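Local coordinates for tail spike protein (Acinetobacter phage vB_AbaP_AS12, PDB 6EU4) that probably recognises, and may degrade, the capsular polysaccharide of its Acinetobacter baumannii host at the start of infection, at residues 159-165 with 180-186; 234-238 with 263-267. All coordinates share one frame. Where two conformers were deposited one is given. Numbering follows the deposited sequence.

Contact 1: residues 159-165 with 180-186; sequences LGNRTIN and IPRVGDW
Here a beta-hairpin meets a loop on the flank of a right-handed parallel beta-helix, and one arginine side chain binds carbonyls of that loop, which contributes no strand to the contact. Residues 161-164 are one hairpin arm, paired with strand 167-170; residues 180-186 leave strand 175-179 as a loop with a type II beta turn from Arg-182 to Asp-185, closed by Asp-185 N to Arg-182 O at 3.0 Å. Gly-184 occupies its third position with positive phi, where a CB would be jammed against the preceding carbonyl O. The nearest CA atoms across the segments, those of Ile-164 and Trp-186, are 6.1 Å apart. Arg-162, all-trans from chi1 to chi3, reaches the loop: NH1 donates to Pro-181 O, just before the turn, and NH2 to Arg-182 O, which also accepts the turn bond, both at 2.8 Å; Val-183 CG1 covers one guanidinium face. Leu-159 CD1 meets Ile-180 CD1 at 3.7 Å, and Ile-164 CG2 lies 4.0 Å from Trp-186 CD1. Asn-165 CB makes a CH-pi contact 3.5 Å from the centroid of the Trp-186 five-membered ring. A water accepts from Arg-162 NH2 (2.8 Å) and donates to Asp-185 O (2.7 Å).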
ATOM      1  N   LEU A 159      -3.875  41.500  11.017  1.00 21.17           N
ATOM      2  CA  LEU A 159      -3.910  41.770   9.582  1.00 21.52           C
ATOM      3  C   LEU A 159      -5.315  41.974   9.034  1.00 23.49           C
ATOM      4  O   LEU A 159      -5.456  42.525   7.934  1.00 23.01           O
ATOM      5  CB  LEU A 159      -3.239  40.627   8.809  1.00 21.78           C
ATOM      6  CG  LEU A 159      -1.790  40.379   9.235  1.00 22.86           C
ATOM      7  CD1 LEU A 159      -1.236  39.098   8.581  1.00 21.47           C
ATOM      8  CD2 LEU A 159      -0.923  41.594   8.887  1.00 27.61           C
ATOM      9  N   GLY A 160      -6.341  41.541   9.748  1.00 21.30           N
ATOM     10  CA  GLY A 160      -7.706  41.865   9.367  1.00 22.10           C
ATOM     11  C   GLY A 160      -8.240  40.974   8.253  1.00 22.58           C
ATOM     12  O   GLY A 160      -7.635  39.981   7.862  1.00 22.24           O
ATOM     13  N   ASN A 161      -9.398  41.375   7.726  1.00 21.57           N
ATOM     14  CA  ASN A 161     -10.120  40.582   6.739  1.00 21.12           C
ATOM     15  C   ASN A 161      -9.551  40.775   5.343  1.00 20.58           C
ATOM     16  O   ASN A 161      -9.227  41.898   4.941  1.00 21.83           O
ATOM     17  CB  ASN A 161     -11.603  40.982   6.722  1.00 24.58           C
ATOM     18  CG  ASN A 161     -12.338  40.552   7.973  1.00 29.04           C
ATOM     19  OD1 ASN A 161     -12.136  39.453   8.471  1.00 26.47           O
ATOM     20  ND2 ASN A 161     -13.195  41.422   8.488  1.00 33.15           N
ATOM     21  N   ARG A 162      -9.497  39.682   4.581  1.00 19.79           N
ATOM     22  CA  ARG A 162      -8.989  39.704   3.216  1.00 20.42           C
ATOM     23  C   ARG A 162      -9.803  38.766   2.329  1.00 18.01           C
ATOM     24  O   ARG A 162     -10.036  37.605   2.688  1.00 18.72           O
ATOM     25  CB  ARG A 162      -7.515  39.302   3.208  1.00 24.40           C
ATOM     26  CG  ARG A 162      -6.915  39.156   1.847  1.00 24.98           C
ATOM     27  CD  ARG A 162      -5.500  38.576   1.944  1.00 26.83           C
ATOM     28  NE  ARG A 162      -5.089  38.013   0.670  1.00 29.37           N
ATOM     29  CZ  ARG A 162      -3.989  37.279   0.489  1.00 30.58           C
ATOM     30  NH1 ARG A 162      -3.180  37.028   1.506  1.00 30.13           N
ATOM     31  NH2 ARG A 162      -3.703  36.800  -0.716  1.00 31.85           N
ATOM     32  N   THR A 163     -10.207  39.258   1.153  1.00 18.53           N
ATOM     33  CA  THR A 163     -10.948  38.439   0.200  1.00 17.40           C
ATOM     34  C   THR A 163      -9.968  37.685  -0.683  1.00 18.05           C
ATOM     35  O   THR A 163      -9.122  38.298  -1.344  1.00 18.81           O
ATOM     36  CB  THR A 163     -11.881  39.288  -0.659  1.00 18.03           C
ATOM     37  OG1 THR A 163     -12.854  39.898   0.186  1.00 18.57           O
ATOM     38  CG2 THR A 163     -12.591  38.436  -1.714  1.00 18.79           C
ATOM     39  N   ILE A 164     -10.105  36.363  -0.694  1.00 16.54           N
ATOM     40  CA  ILE A 164      -9.285  35.466  -1.495  1.00 18.02           C
ATOM     41  C   ILE A 164     -10.235  34.602  -2.310  1.00 17.24           C
ATOM     42  O   ILE A 164     -11.065  33.881  -1.740  1.00 17.28           O
ATOM     43  CB  ILE A 164      -8.383  34.582  -0.618  1.00 15.59           C
ATOM     44  CG1 ILE A 164      -7.525  35.437   0.312  1.00 17.82           C
ATOM     45  CG2 ILE A 164      -7.527  33.691  -1.506  1.00 16.47           C
ATOM     46  CD1 ILE A 164      -6.624  34.615   1.274  1.00 19.95           C
ATOM     47  N   ASN A 165     -10.124  34.676  -3.632  1.00 17.22           N
ATOM     48  CA  ASN A 165     -10.969  33.872  -4.516  1.00 16.27           C
ATOM     49  C   ASN A 165     -12.440  33.958  -4.089  1.00 19.38           C
ATOM     50  O   ASN A 165     -13.136  32.953  -3.959  1.00 19.82           O
ATOM     51  CB  ASN A 165     -10.491  32.427  -4.529  1.00 17.38           C
ATOM     52  CG  ASN A 165     -11.173  31.575  -5.596  1.00 21.10           C
ATOM     53  OD1 ASN A 165     -11.663  32.083  -6.594  1.00 20.50           O
ATOM     54  ND2 ASN A 165     -11.183  30.251  -5.378  1.00 25.80           N
ATOM     55  N   ILE A 180       0.036  32.018   5.063  1.00 13.77           N
ATOM     56  CA  ILE A 180      -0.813  33.022   4.417  1.00 14.16           C
ATOM     57  C   ILE A 180      -0.436  33.145   2.939  1.00 15.37           C
ATOM     58  O   ILE A 180       0.742  33.373   2.626  1.00 15.61           O
ATOM     59  CB  ILE A 180      -0.682  34.392   5.114  1.00 15.90           C
ATOM     60  CG1 ILE A 180      -0.971  34.271   6.606  1.00 14.53           C
ATOM     61  CG2 ILE A 180      -1.573  35.434   4.427  1.00 17.50           C
ATOM     62  CD1 ILE A 180      -0.914  35.612   7.410  1.00 15.74           C
ATOM     63  N   PRO A 181      -1.379  33.077   1.994  1.00 14.64           N
ATOM     64  CA  PRO A 181      -0.995  33.247   0.585  1.00 15.77           C
ATOM     65  C   PRO A 181      -0.457  34.645   0.315  1.00 17.45           C
ATOM     66  O   PRO A 181      -0.881  35.637   0.919  1.00 18.35           O
ATOM     67  CB  PRO A 181      -2.305  33.005  -0.187  1.00 16.29           C
ATOM     68  CG  PRO A 181      -3.178  32.259   0.785  1.00 16.16           C
ATOM     69  CD  PRO A 181      -2.813  32.798   2.134  1.00 15.69           C
ATOM     70  N   ARG A 182       0.477  34.716  -0.629  1.00 17.99           N
ATOM     71  CA  ARG A 182       0.850  36.012  -1.192  1.00 18.83           C
ATOM     72  C   ARG A 182      -0.382  36.724  -1.734  1.00 20.58           C
ATOM     73  O   ARG A 182      -1.361  36.097  -2.139  1.00 19.71           O
ATOM     74  CB  ARG A 182       1.866  35.834  -2.315  1.00 19.49           C
ATOM     75  CG  ARG A 182       3.213  35.268  -1.918  1.00 20.43           C
ATOM     76  CD  ARG A 182       4.030  34.981  -3.210  1.00 22.19           C
ATOM     77  NE  ARG A 182       5.425  34.673  -2.937  1.00 23.63           N
ATOM     78  CZ  ARG A 182       6.309  34.322  -3.867  1.00 23.00           C
ATOM     79  NH1 ARG A 182       5.944  34.201  -5.138  1.00 24.91           N
ATOM     80  NH2 ARG A 182       7.564  34.080  -3.520  1.00 24.64           N
ATOM     81  N   VAL A 183      -0.333  38.059  -1.740  1.00 25.02           N
ATOM     82  CA  VAL A 183      -1.431  38.836  -2.309  1.00 26.63           C
ATOM     83  C   VAL A 183      -1.565  38.494  -3.780  1.00 23.93           C
ATOM     84  O   VAL A 183      -0.574  38.437  -4.515  1.00 26.62           O
ATOM     85  CB  VAL A 183      -1.204  40.341  -2.082  1.00 33.80           C
ATOM     86  CG1 VAL A 183      -1.239  40.653  -0.602  1.00 34.84           C
ATOM     87  CG2 VAL A 183       0.121  40.791  -2.688  1.00 38.27           C
ATOM     88  N   GLY A 184      -2.796  38.213  -4.210  1.00 24.64           N
ATOM     89  CA  GLY A 184      -3.064  37.759  -5.559  1.00 25.59           C
ATOM     90  C   GLY A 184      -3.119  36.254  -5.731  1.00 25.09           C
ATOM     91  O   GLY A 184      -3.644  35.779  -6.750  1.00 25.57           O
ATOM     92  N   ASP A 185      -2.582  35.493  -4.782  1.00 21.14           N
ATOM     93  CA  ASP A 185      -2.583  34.037  -4.838  1.00 17.55           C
ATOM     94  C   ASP A 185      -3.699  33.478  -3.953  1.00 18.25           C
ATOM     95  O   ASP A 185      -4.230  34.168  -3.079  1.00 20.55           O
ATOM     96  CB  ASP A 185      -1.243  33.466  -4.370  1.00 18.07           C
ATOM     97  CG  ASP A 185      -0.115  33.722  -5.353  1.00 21.82           C
ATOM     98  OD1 ASP A 185      -0.385  34.127  -6.506  1.00 22.11           O
ATOM     99  OD2 ASP A 185       1.053  33.525  -4.955  1.00 21.62           O
ATOM    100  N   TRP A 186      -4.029  32.196  -4.171  1.00 16.26           N
ATOM    101  CA  TRP A 186      -5.000  31.525  -3.320  1.00 15.49           C
ATOM    102  C   TRP A 186      -4.376  30.644  -2.248  1.00 16.60           C
ATOM    103  O   TRP A 186      -5.047  30.365  -1.251  1.00 15.88           O
ATOM    104  CB  TRP A 186      -5.960  30.663  -4.147  1.00 15.36           C
ATOM    105  CG  TRP A 186      -6.730  31.398  -5.185  1.00 19.18           C
ATOM    106  CD1 TRP A 186      -6.861  32.743  -5.316  1.00 21.41           C
ATOM    107  CD2 TRP A 186      -7.470  30.816  -6.257  1.00 22.57           C
ATOM    108  NE1 TRP A 186      -7.628  33.039  -6.410  1.00 23.07           N
ATOM    109  CE2 TRP A 186      -8.022  31.870  -7.003  1.00 24.23           C
ATOM    110  CE3 TRP A 186      -7.718  29.499  -6.658  1.00 26.24           C
ATOM    111  CZ2 TRP A 186      -8.815  31.655  -8.129  1.00 27.63           C
ATOM    112  CZ3 TRP A 186      -8.499  29.285  -7.780  1.00 28.55           C
ATOM    113  CH2 TRP A 186      -9.040  30.356  -8.497  1.00 27.56           C
TER
HETATM  114  O   HOH W   1      -5.214  36.668  -3.042  1.00 33.56           O

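Contact 2: residues 234-238 with 263-267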
ATOM      1  N   LYS A 234      -3.783  22.595  11.589  1.00 13.54           N
ATOM      2  CA  LYS A 234      -5.156  22.901  11.209  1.00 12.35           C
ATOM      3  C   LYS A 234      -5.198  23.558   9.834  1.00 14.45           C
ATOM      4  O   LYS A 234      -4.583  24.607   9.633  1.00 14.39           O
ATOM      5  CB  LYS A 234      -5.770  23.816  12.255  1.00 13.04           C
ATOM      6  CG  LYS A 234      -7.231  24.074  12.073  1.00 13.65           C
ATOM      7  CD  LYS A 234      -7.771  24.843  13.269  1.00 15.99           C
ATOM      8  CE  LYS A 234      -9.277  24.833  13.294  1.00 16.44           C
ATOM      9  NZ  LYS A 234      -9.798  25.554  14.517  1.00 16.95           N
ATOM     10  N   SER A 235      -5.960  22.968   8.912  1.00 12.29           N
ATOM     11  CA  SER A 235      -5.997  23.406   7.526  1.00 12.06           C
ATOM     12  C   SER A 235      -7.422  23.273   6.997  1.00 12.93           C
ATOM     13  O   SER A 235      -8.234  22.507   7.529  1.00 11.62           O
ATOM     14  CB  SER A 235      -5.005  22.581   6.688  1.00 11.18           C
ATOM     15  OG  SER A 235      -4.969  22.970   5.325  1.00 12.76           O
ATOM     16  N   VAL A 236      -7.706  24.023   5.931  1.00 13.20           N
ATOM     17  CA  VAL A 236      -9.006  24.023   5.254  1.00 12.47           C
ATOM     18  C   VAL A 236      -8.925  23.366   3.877  1.00 14.15           C
ATOM     19  O   VAL A 236      -9.793  22.569   3.499  1.00 13.20           O
ATOM     20  CB  VAL A 236      -9.550  25.463   5.122  1.00 13.88           C
ATOM     21  CG1 VAL A 236     -10.810  25.488   4.294  1.00 13.71           C
ATOM     22  CG2 VAL A 236      -9.804  26.102   6.489  1.00 12.59           C
ATOM     23  N   ASP A 237      -7.925  23.751   3.086  1.00 12.90           N
ATOM     24  CA  ASP A 237      -7.784  23.326   1.695  1.00 13.54           C
ATOM     25  C   ASP A 237      -6.283  23.171   1.481  1.00 13.74           C
ATOM     26  O   ASP A 237      -5.560  24.170   1.386  1.00 13.45           O
ATOM     27  CB  ASP A 237      -8.399  24.346   0.736  1.00 14.61           C
ATOM     28  CG  ASP A 237      -8.340  23.918  -0.737  1.00 18.44           C
ATOM     29  OD1 ASP A 237      -7.454  23.147  -1.144  1.00 17.05           O
ATOM     30  OD2 ASP A 237      -9.190  24.412  -1.514  1.00 20.01           O
ATOM     31  N   ALA A 238      -5.830  21.922   1.453  1.00 11.48           N
ATOM     32  CA  ALA A 238      -4.443  21.548   1.233  1.00 11.11           C
ATOM     33  C   ALA A 238      -4.397  20.601   0.048  1.00 14.42           C
ATOM     34  O   ALA A 238      -5.200  19.662  -0.034  1.00 12.27           O
ATOM     35  CB  ALA A 238      -3.855  20.874   2.486  1.00 11.52           C
ATOM     36  N   ALA A 263     -15.095  30.773   5.565  1.00 17.41           N
ATOM     37  CA  ALA A 263     -15.926  30.947   4.381  1.00 17.15           C
ATOM     38  C   ALA A 263     -15.475  30.081   3.210  1.00 18.36           C
ATOM     39  O   ALA A 263     -16.223  29.928   2.238  1.00 19.52           O
ATOM     40  CB  ALA A 263     -15.908  32.416   3.947  1.00 19.20           C
ATOM     41  N   TRP A 264     -14.268  29.537   3.263  1.00 16.02           N
ATOM     42  CA  TRP A 264     -13.736  28.746   2.158  1.00 15.18           C
ATOM     43  C   TRP A 264     -14.312  27.338   2.196  1.00 15.30           C
ATOM     44  O   TRP A 264     -14.344  26.703   3.253  1.00 16.06           O
ATOM     45  CB  TRP A 264     -12.221  28.689   2.271  1.00 15.01           C
ATOM     46  CG  TRP A 264     -11.472  28.193   1.101  1.00 16.62           C
ATOM     47  CD1 TRP A 264     -11.247  26.884   0.751  1.00 15.79           C
ATOM     48  CD2 TRP A 264     -10.781  28.993   0.137  1.00 16.38           C
ATOM     49  NE1 TRP A 264     -10.464  26.832  -0.373  1.00 16.43           N
ATOM     50  CE2 TRP A 264     -10.165  28.109  -0.771  1.00 17.57           C
ATOM     51  CE3 TRP A 264     -10.621  30.371  -0.042  1.00 16.05           C
ATOM     52  CZ2 TRP A 264      -9.411  28.558  -1.848  1.00 19.42           C
ATOM     53  CZ3 TRP A 264      -9.874  30.818  -1.111  1.00 17.02           C
ATOM     54  CH2 TRP A 264      -9.274  29.910  -2.004  1.00 16.39           C
ATOM     55  N   THR A 265     -14.749  26.846   1.048  1.00 16.30           N
ATOM     56  CA  THR A 265     -15.273  25.485   0.982  1.00 17.86           C
ATOM     57  C   THR A 265     -14.168  24.446   1.166  1.00 16.26           C
ATOM     58  O   THR A 265     -13.234  24.399   0.346  1.00 15.18           O
ATOM     59  CB  THR A 265     -15.966  25.280  -0.356  1.00 19.52           C
ATOM     60  OG1 THR A 265     -17.105  26.161  -0.422  1.00 20.45           O
ATOM     61  CG2 THR A 265     -16.407  23.842  -0.523  1.00 18.98           C
ATOM     62  N   PRO A 266     -14.255  23.567   2.170  1.00 13.49           N
ATOM     63  CA  PRO A 266     -13.220  22.541   2.348  1.00 13.68           C
ATOM     64  C   PRO A 266     -13.060  21.645   1.134  1.00 13.27           C
ATOM     65  O   PRO A 266     -14.031  21.165   0.545  1.00 13.39           O
ATOM     66  CB  PRO A 266     -13.715  21.736   3.554  1.00 15.72           C
ATOM     67  CG  PRO A 266     -14.521  22.698   4.322  1.00 15.25           C
ATOM     68  CD  PRO A 266     -15.208  23.560   3.294  1.00 13.89           C
ATOM     69  N   ASN A 267     -11.803  21.401   0.788  1.00 15.23           N
ATOM     70  CA  ASN A 267     -11.440  20.464  -0.266  0.50 16.58           C
ATOM     71  C   ASN A 267      -9.954  20.199  -0.147  1.00 15.44           C
ATOM     72  O   ASN A 267      -9.193  21.124   0.122  1.00 15.42           O
ATOM     73  CB  ASN A 267     -11.758  21.023  -1.657  0.50 20.15           C
ATOM     74  CG  ASN A 267     -11.581  19.989  -2.748  0.50 23.44           C
ATOM     75  OD1 ASN A 267     -10.708  20.107  -3.614  0.50 26.89           O
ATOM     76  ND2 ASN A 267     -12.388  18.952  -2.693  0.50 27.49           N
TER
HETATM   77  O   HOH W   2      -8.075  21.099  -3.474  1.00 38.89           O
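Two backbones can run close together in the same direction without a backbone hydrogen bond between them, and residues 234-238 and 263-267 do so here. The CA atoms of Val-236 and Pro-266 are 5.3 Å apart, those of Asp-237 and Asn-267 5.0 Å. At this spacing Asp-237 CA makes a CA-H...O contact with Asn-267 O at 3.1 Å. Side chains supply the stronger link: Trp-264 NE1 donates to Asp-237 OD2 at 3.0 Å, nearly linear at 167°, with the carboxylate at the indole edge. The same OD2 is hydrogen-bonded to Tyr-187 OH, so one buried acidic oxygen serves two aromatic partners. Val-236 CG1 packs 3.8 Å from Trp-264 CD1. A water donates to both Asp-237 OD1 (3.2 Å) and Asn-267 OD1 (2.8 Å). Strand 237-239 is an outermost strand, within this chain, of a small parallel sheet, beside strand 215-217, whose Leu-215 touches both Asp-237 and Trp-264; the loop after strand 253-257 leads into strand 268-274 of the beta-helix, while Trp-264 also reaches Met-169 on strand 167-170.

In the fold
Both contacts involve excursions from the parallel beta-helix, in series along the chain, their centres 14 Å apart. Centre to centre they lie about 32 and 19 Å from the middle of the elongated chain, a difference of position only. Of the touching residues, 3 of 11 are buried and 5 exposed in contact 1, against 4 and 1 of 7 in contact 2. The chemistry differs accordingly: a long arginine serves backbone carbonyls in the more exposed contact, whereas in the more buried one an aspartate receives an indole N-H. Trp-264 joins them, packing against Asn-165 and Trp-186, with CZ3 3.3 Å from Ile-164 O. Contact 1 alone reaches another subunit of the trimer, Arg-182 forming a salt bridge with its Asp-146.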